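Local coordinates for conserved uncharacterized archaeal protein (Methanococcus maripaludis S2, PDB 2QZG), which is of unknown function but folds into a small bundle of four helices that pairs with a second copy of itself, at residues C[30-35]-C[76-81]; C[17-22]-C[86-91]. All blocks are in the same frame, centred on the assembly; numbering follows the deposited sequence.

Contact 1: C[30-35]-C[76-81]; sequences TTVPRN and IHTRTQ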
loop_
_atom_site.group_PDB
_atom_site.type_symbol
_atom_site.label_atom_id
_atom_site.label_comp_id
_atom_site.label_asym_id
_atom_site.label_seq_id
_atom_site.Cartn_x
_atom_site.Cartn_y
_atom_site.Cartn_z
ATOM N N THR C 30 -0.605 19.066 -8.461
ATOM C CA THR C 30 -1.197 19.947 -9.482
ATOM C C THR C 30 -1.425 19.283 -10.852
ATOM O O THR C 30 -2.134 19.836 -11.703
ATOM C CB THR C 30 -0.340 21.211 -9.686
ATOM O OG1 THR C 30 0.964 20.829 -10.138
ATOM C CG2 THR C 30 -0.225 22.032 -8.383
ATOM N N THR C 31 -0.818 18.117 -11.072
ATOM C CA THR C 31 -0.984 17.382 -12.331
ATOM C C THR C 31 -2.269 16.555 -12.344
ATOM O O THR C 31 -2.541 15.823 -13.301
ATOM C CB THR C 31 0.197 16.425 -12.600
ATOM O OG1 THR C 31 0.300 15.479 -11.529
ATOM C CG2 THR C 31 1.512 17.187 -12.750
ATOM N N VAL C 32 -3.053 16.661 -11.275
ATOM C CA VAL C 32 -4.250 15.841 -11.120
ATOM C C VAL C 32 -5.500 16.701 -11.315
ATOM O O VAL C 32 -5.552 17.832 -10.815
ATOM C CB VAL C 32 -4.255 15.081 -9.742
ATOM C CG1 VAL C 32 -5.416 14.105 -9.652
ATOM C CG2 VAL C 32 -2.964 14.308 -9.577
ATOM N N PRO C 33 -6.487 16.201 -12.096
ATOM C CA PRO C 33 -7.770 16.903 -12.191
ATOM C C PRO C 33 -8.312 17.310 -10.812
ATOM O O PRO C 33 -8.212 16.553 -9.835
ATOM C CB PRO C 33 -8.681 15.867 -12.847
ATOM C CG PRO C 33 -7.760 15.067 -13.709
ATOM C CD PRO C 33 -6.453 15.000 -12.954
ATOM N N ARG C 34 -8.874 18.503 -10.744
ATOM C CA ARG C 34 -9.360 19.038 -9.491
ATOM C C ARG C 34 -10.405 18.135 -8.835
ATOM O O ARG C 34 -10.445 18.047 -7.620
ATOM C CB ARG C 34 -9.859 20.487 -9.671
ATOM C CG ARG C 34 -8.719 21.425 -10.010
ATOM C CD ARG C 34 -9.078 22.859 -9.919
ATOM N NE ARG C 34 -8.892 23.387 -8.575
ATOM C CZ ARG C 34 -7.824 24.069 -8.176
ATOM N NH1 ARG C 34 -6.824 24.322 -9.018
ATOM N NH2 ARG C 34 -7.764 24.486 -6.925
ATOM N N ASN C 35 -11.227 17.452 -9.625
ATOM C CA ASN C 35 -12.234 16.554 -9.056
ATOM C C ASN C 35 -11.638 15.325 -8.334
ATOM O O ASN C 35 -12.214 14.814 -7.382
ATOM C CB ASN C 35 -13.259 16.129 -10.109
ATOM C CG ASN C 35 -12.682 15.182 -11.138
ATOM O OD1 ASN C 35 -11.670 15.482 -11.776
ATOM N ND2 ASN C 35 -13.324 14.025 -11.305
ATOM N N ILE C 76 -1.849 7.915 -14.580
ATOM C CA ILE C 76 -1.297 6.611 -14.190
ATOM C C ILE C 76 -0.712 6.641 -12.772
ATOM O O ILE C 76 -1.066 5.790 -11.940
ATOM C CB ILE C 76 -0.265 6.068 -15.233
ATOM C CG1 ILE C 76 -0.963 5.830 -16.574
ATOM C CG2 ILE C 76 0.402 4.786 -14.709
ATOM C CD1 ILE C 76 -0.081 5.250 -17.709
ATOM N N HIS C 77 0.133 7.644 -12.490
ATOM C CA HIS C 77 0.809 7.755 -11.200
ATOM C C HIS C 77 -0.178 7.853 -10.041
ATOM O O HIS C 77 -0.008 7.214 -9.004
ATOM C CB HIS C 77 1.840 8.905 -11.189
ATOM C CG HIS C 77 1.255 10.280 -11.043
ATOM N ND1 HIS C 77 0.641 10.943 -12.082
ATOM C CD2 HIS C 77 1.224 11.135 -9.987
ATOM C CE1 HIS C 77 0.239 12.135 -11.671
ATOM N NE2 HIS C 77 0.591 12.283 -10.408
ATOM N N THR C 78 -1.224 8.645 -10.230
ATOM C CA THR C 78 -2.264 8.757 -9.239
ATOM C C THR C 78 -2.990 7.427 -9.026
ATOM O O THR C 78 -3.271 7.053 -7.898
ATOM C CB THR C 78 -3.245 9.854 -9.623
ATOM O OG1 THR C 78 -2.498 11.005 -10.029
ATOM C CG2 THR C 78 -4.127 10.232 -8.423
ATOM N N ARG C 79 -3.288 6.716 -10.111
ATOM C CA ARG C 79 -4.001 5.455 -10.003
ATOM C C ARG C 79 -3.247 4.488 -9.070
ATOM O O ARG C 79 -3.868 3.807 -8.244
ATOM C CB ARG C 79 -4.209 4.855 -11.390
ATOM C CG ARG C 79 -5.146 3.666 -11.411
ATOM C CD ARG C 79 -5.342 3.137 -12.829
ATOM N NE ARG C 79 -5.997 4.113 -13.702
ATOM C CZ ARG C 79 -7.288 4.442 -13.630
ATOM N NH1 ARG C 79 -8.074 3.874 -12.715
ATOM N NH2 ARG C 79 -7.795 5.338 -14.476
ATOM N N THR C 80 -1.918 4.455 -9.207
ATOM C CA THR C 80 -1.026 3.634 -8.370
ATOM C C THR C 80 -1.030 4.078 -6.916
ATOM O O THR C 80 -1.069 3.238 -6.003
ATOM C CB THR C 80 0.435 3.588 -8.936
ATOM O OG1 THR C 80 0.450 2.796 -10.125
ATOM C CG2 THR C 80 1.423 2.934 -7.934
ATOM N N GLN C 81 -0.995 5.389 -6.707
ATOM C CA GLN C 81 -1.047 5.944 -5.361
ATOM C C GLN C 81 -2.351 5.549 -4.698
ATOM O O GLN C 81 -2.347 5.139 -3.550
ATOM C CB GLN C 81 -0.867 7.480 -5.365
ATOM C CG GLN C 81 0.572 7.908 -5.677
ATOM C CD GLN C 81 0.706 9.394 -6.007
ATOM O OE1 GLN C 81 -0.270 10.120 -6.073
ATOM N NE2 GLN C 81 1.938 9.833 -6.255
#
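Thr31 brings its hydroxyl to the edge of the His77 imidazole, near the ring plane, with OG1 3.3 Å from CE1 of His77. Its chi1 of 60° sets OG1 between the backbone N and the carbonyl carbon, on the side where the histidine lies. The polar partner of both residues is Asp29, just before the segment: one carboxylate oxygen is hydrogen-bonded to Thr31 OG1 and the other to His77 NE2. That shared carboxylate probably limits the rotation of the imidazole and ties the solvent side of the contact together.

Val32 follows and is buried. Its CG2 methyl meets the hydroxyl of Thr78 tip to tip, 3.4 Å from OG1, and also reaches NE2 of His77 obliquely at 4.2 Å. The same Thr78 oxygen lies above the plane of the imidazole but off the ring centre, while Ile26 of helix 12-27 also packs on Thr78. Pro33, at the N-cap of helix 34-46, packs on Pro75.

The arrangement is that of an interhelical turn in an all-helical bundle, where the connection from helix 12-27 to helix 34-46 lies against the first turns of helix 76-90.

Contact 2: C[17-22]-C[86-91]; sequences KNISSM and VSELET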
loop_
_atom_site.group_PDB
_atom_site.type_symbol
_atom_site.label_atom_id
_atom_site.label_comp_id
_atom_site.label_asym_id
_atom_site.label_seq_id
_atom_site.Cartn_x
_atom_site.Cartn_y
_atom_site.Cartn_z
ATOM N N LYS C 17 -2.260 8.070 10.117
ATOM C CA LYS C 17 -1.330 9.157 9.813
ATOM C C LYS C 17 -0.697 8.965 8.438
ATOM O O LYS C 17 -0.659 9.878 7.616
ATOM C CB LYS C 17 -0.237 9.203 10.890
ATOM C CG LYS C 17 0.600 10.471 10.897
ATOM C CD LYS C 17 2.034 10.221 11.391
ATOM C CE LYS C 17 2.187 10.442 12.887
ATOM N NZ LYS C 17 2.718 11.806 13.223
ATOM N N ASN C 18 -0.188 7.766 8.196
ATOM C CA ASN C 18 0.486 7.470 6.948
ATOM C C ASN C 18 -0.447 7.492 5.741
ATOM O O ASN C 18 -0.076 7.998 4.689
ATOM C CB ASN C 18 1.271 6.166 7.072
ATOM C CG ASN C 18 2.678 6.394 7.618
ATOM O OD1 ASN C 18 3.534 6.966 6.927
ATOM N ND2 ASN C 18 2.926 5.954 8.852
ATOM N N ILE C 19 -1.661 6.961 5.913
ATOM C CA ILE C 19 -2.711 7.048 4.895
ATOM C C ILE C 19 -3.122 8.506 4.600
ATOM O O ILE C 19 -3.209 8.892 3.434
ATOM C CB ILE C 19 -3.972 6.166 5.253
ATOM C CG1 ILE C 19 -3.653 4.671 5.143
ATOM C CG2 ILE C 19 -5.158 6.547 4.337
ATOM C CD1 ILE C 19 -4.631 3.729 5.879
ATOM N N SER C 20 -3.351 9.316 5.637
ATOM C CA SER C 20 -3.712 10.729 5.476
ATOM C C SER C 20 -2.638 11.516 4.709
ATOM O O SER C 20 -2.944 12.344 3.842
ATOM C CB SER C 20 -3.930 11.404 6.847
ATOM O OG SER C 20 -4.796 10.610 7.660
ATOM N N SER C 21 -1.383 11.266 5.074
ATOM C CA SER C 21 -0.236 11.836 4.399
ATOM C C SER C 21 -0.202 11.455 2.907
ATOM O O SER C 21 0.049 12.302 2.045
ATOM C CB SER C 21 1.031 11.370 5.107
ATOM O OG SER C 21 2.079 11.169 4.181
HETATM N N MSE C 22 -0.456 10.186 2.599
HETATM C CA MSE C 22 -0.478 9.751 1.204
HETATM C C MSE C 22 -1.606 10.423 0.432
HETATM O O MSE C 22 -1.415 10.851 -0.705
HETATM C CB MSE C 22 -0.575 8.235 1.100
HETATM C CG MSE C 22 0.734 7.536 1.228
HETATM SE SE MSE C 22 0.383 5.605 1.299
HETATM C CE MSE C 22 -0.204 5.533 3.117
ATOM N N VAL C 86 -5.914 2.551 -0.933
ATOM C CA VAL C 86 -7.076 1.651 -0.750
ATOM C C VAL C 86 -6.646 0.349 -0.076
ATOM O O VAL C 86 -7.286 -0.102 0.878
ATOM C CB VAL C 86 -7.814 1.378 -2.084
ATOM C CG1 VAL C 86 -8.823 0.188 -1.961
ATOM C CG2 VAL C 86 -8.533 2.658 -2.543
ATOM N N SER C 87 -5.550 -0.237 -0.569
ATOM C CA SER C 87 -4.984 -1.467 0.001
ATOM C C SER C 87 -4.744 -1.328 1.502
ATOM O O SER C 87 -5.067 -2.209 2.276
ATOM C CB SER C 87 -3.666 -1.795 -0.688
ATOM O OG SER C 87 -3.912 -2.002 -2.057
ATOM N N GLU C 88 -4.128 -0.222 1.882
ATOM C CA GLU C 88 -3.861 0.067 3.283
ATOM C C GLU C 88 -5.133 0.320 4.086
ATOM O O GLU C 88 -5.262 -0.210 5.190
ATOM C CB GLU C 88 -2.913 1.236 3.400
ATOM C CG GLU C 88 -1.511 0.950 2.870
ATOM C CD GLU C 88 -0.691 2.227 2.793
ATOM O OE1 GLU C 88 -1.155 3.228 3.346
ATOM O OE2 GLU C 88 0.407 2.242 2.200
ATOM N N LEU C 89 -6.073 1.087 3.525
ATOM C CA LEU C 89 -7.392 1.307 4.168
ATOM C C LEU C 89 -8.116 0.004 4.470
ATOM O O LEU C 89 -8.790 -0.118 5.492
ATOM C CB LEU C 89 -8.289 2.220 3.315
ATOM C CG LEU C 89 -8.010 3.716 3.455
ATOM C CD1 LEU C 89 -8.612 4.546 2.299
ATOM C CD2 LEU C 89 -8.531 4.237 4.804
ATOM N N GLU C 90 -7.951 -0.970 3.586
ATOM C CA GLU C 90 -8.599 -2.270 3.726
ATOM C C GLU C 90 -8.081 -3.105 4.904
ATOM O O GLU C 90 -8.799 -3.964 5.383
ATOM C CB GLU C 90 -8.573 -3.031 2.391
ATOM C CG GLU C 90 -9.448 -2.311 1.362
ATOM C CD GLU C 90 -9.570 -2.998 0.026
ATOM O OE1 GLU C 90 -8.554 -3.491 -0.521
ATOM O OE2 GLU C 90 -10.711 -3.026 -0.487
ATOM N N THR C 91 -6.860 -2.825 5.369
ATOM C CA THR C 91 -6.240 -3.470 6.536
ATOM C C THR C 91 -6.658 -2.834 7.871
ATOM O O THR C 91 -6.328 -3.341 8.941
ATOM C CB THR C 91 -4.690 -3.385 6.487
ATOM O OG1 THR C 91 -4.271 -2.035 6.744
ATOM C CG2 THR C 91 -4.148 -3.847 5.141
#
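Glu88 points from helix 76-90 toward helix 12-27, and its CA is 7.3 Å from the CA of Ile19. The two side chains lie alongside each other, pointing opposite ways, which brings CB of Glu88 to 3.9 Å from CG1 of Ile19. With CG anti to its own carbonyl carbon (chi1 -67°) and the chain extended beyond, Glu88 carries its carboxylate over toward selenomethionine Met22, but the modelled approach of the Met22 methyl to OE1 is too short to trust, so the details of this end are doubtful. OE1 is buried here without a polar partner in the model, so this carboxylate may be harder to ionise than one in water. Trp83 of the second subunit also packs on Glu88.

Segments 17-22 and 86-90 run roughly antiparallel (157°), their axes 10.3 Å apart at closest, as neighbours in an up-and-down helical bundle do. Leu89 comes next, crossing Ile19 so that its CD2 sits 4.1 Å from CD1 of Ile19; Leu47 touches both side chains. Cutting Ile19 back to alanine would probably open a gap between helix 12-27 and the Glu88-Leu89 side of helix 76-90, leaving the leucine without the apolar contact of CD1 and CG2. Thr91 closes the segment: its OG1 gives a 2.6 Å hydrogen bond to a lone pair of the Glu88 carbonyl O, and the same hydroxyl is hydrogen-bonded to Trp83 NE1 of the second subunit.

Overall arrangement
Both contacts use helix 76-90, contact 1 near its start and contact 2 near its end, and their centres lie about 16 Å apart. Nearest atoms are about 5 Å from each other, so the two do not touch. Along the chain the order is 17-22, 30-35, 76-81, 86-91, with contact 1 nested inside the loop that contact 2 closes. Helix 76-90 meets the 30-35 turn near its start and helix 12-27 in both regions. Contact 2 is buried, its centre about 5 Å from the centre of the chain; contact 1 is partly buried, about 13 Å from it. Residues of both, Arg79 and Thr80 in contact 1, also pack on the second subunit, so helix 76-90 lies at the dimer interface.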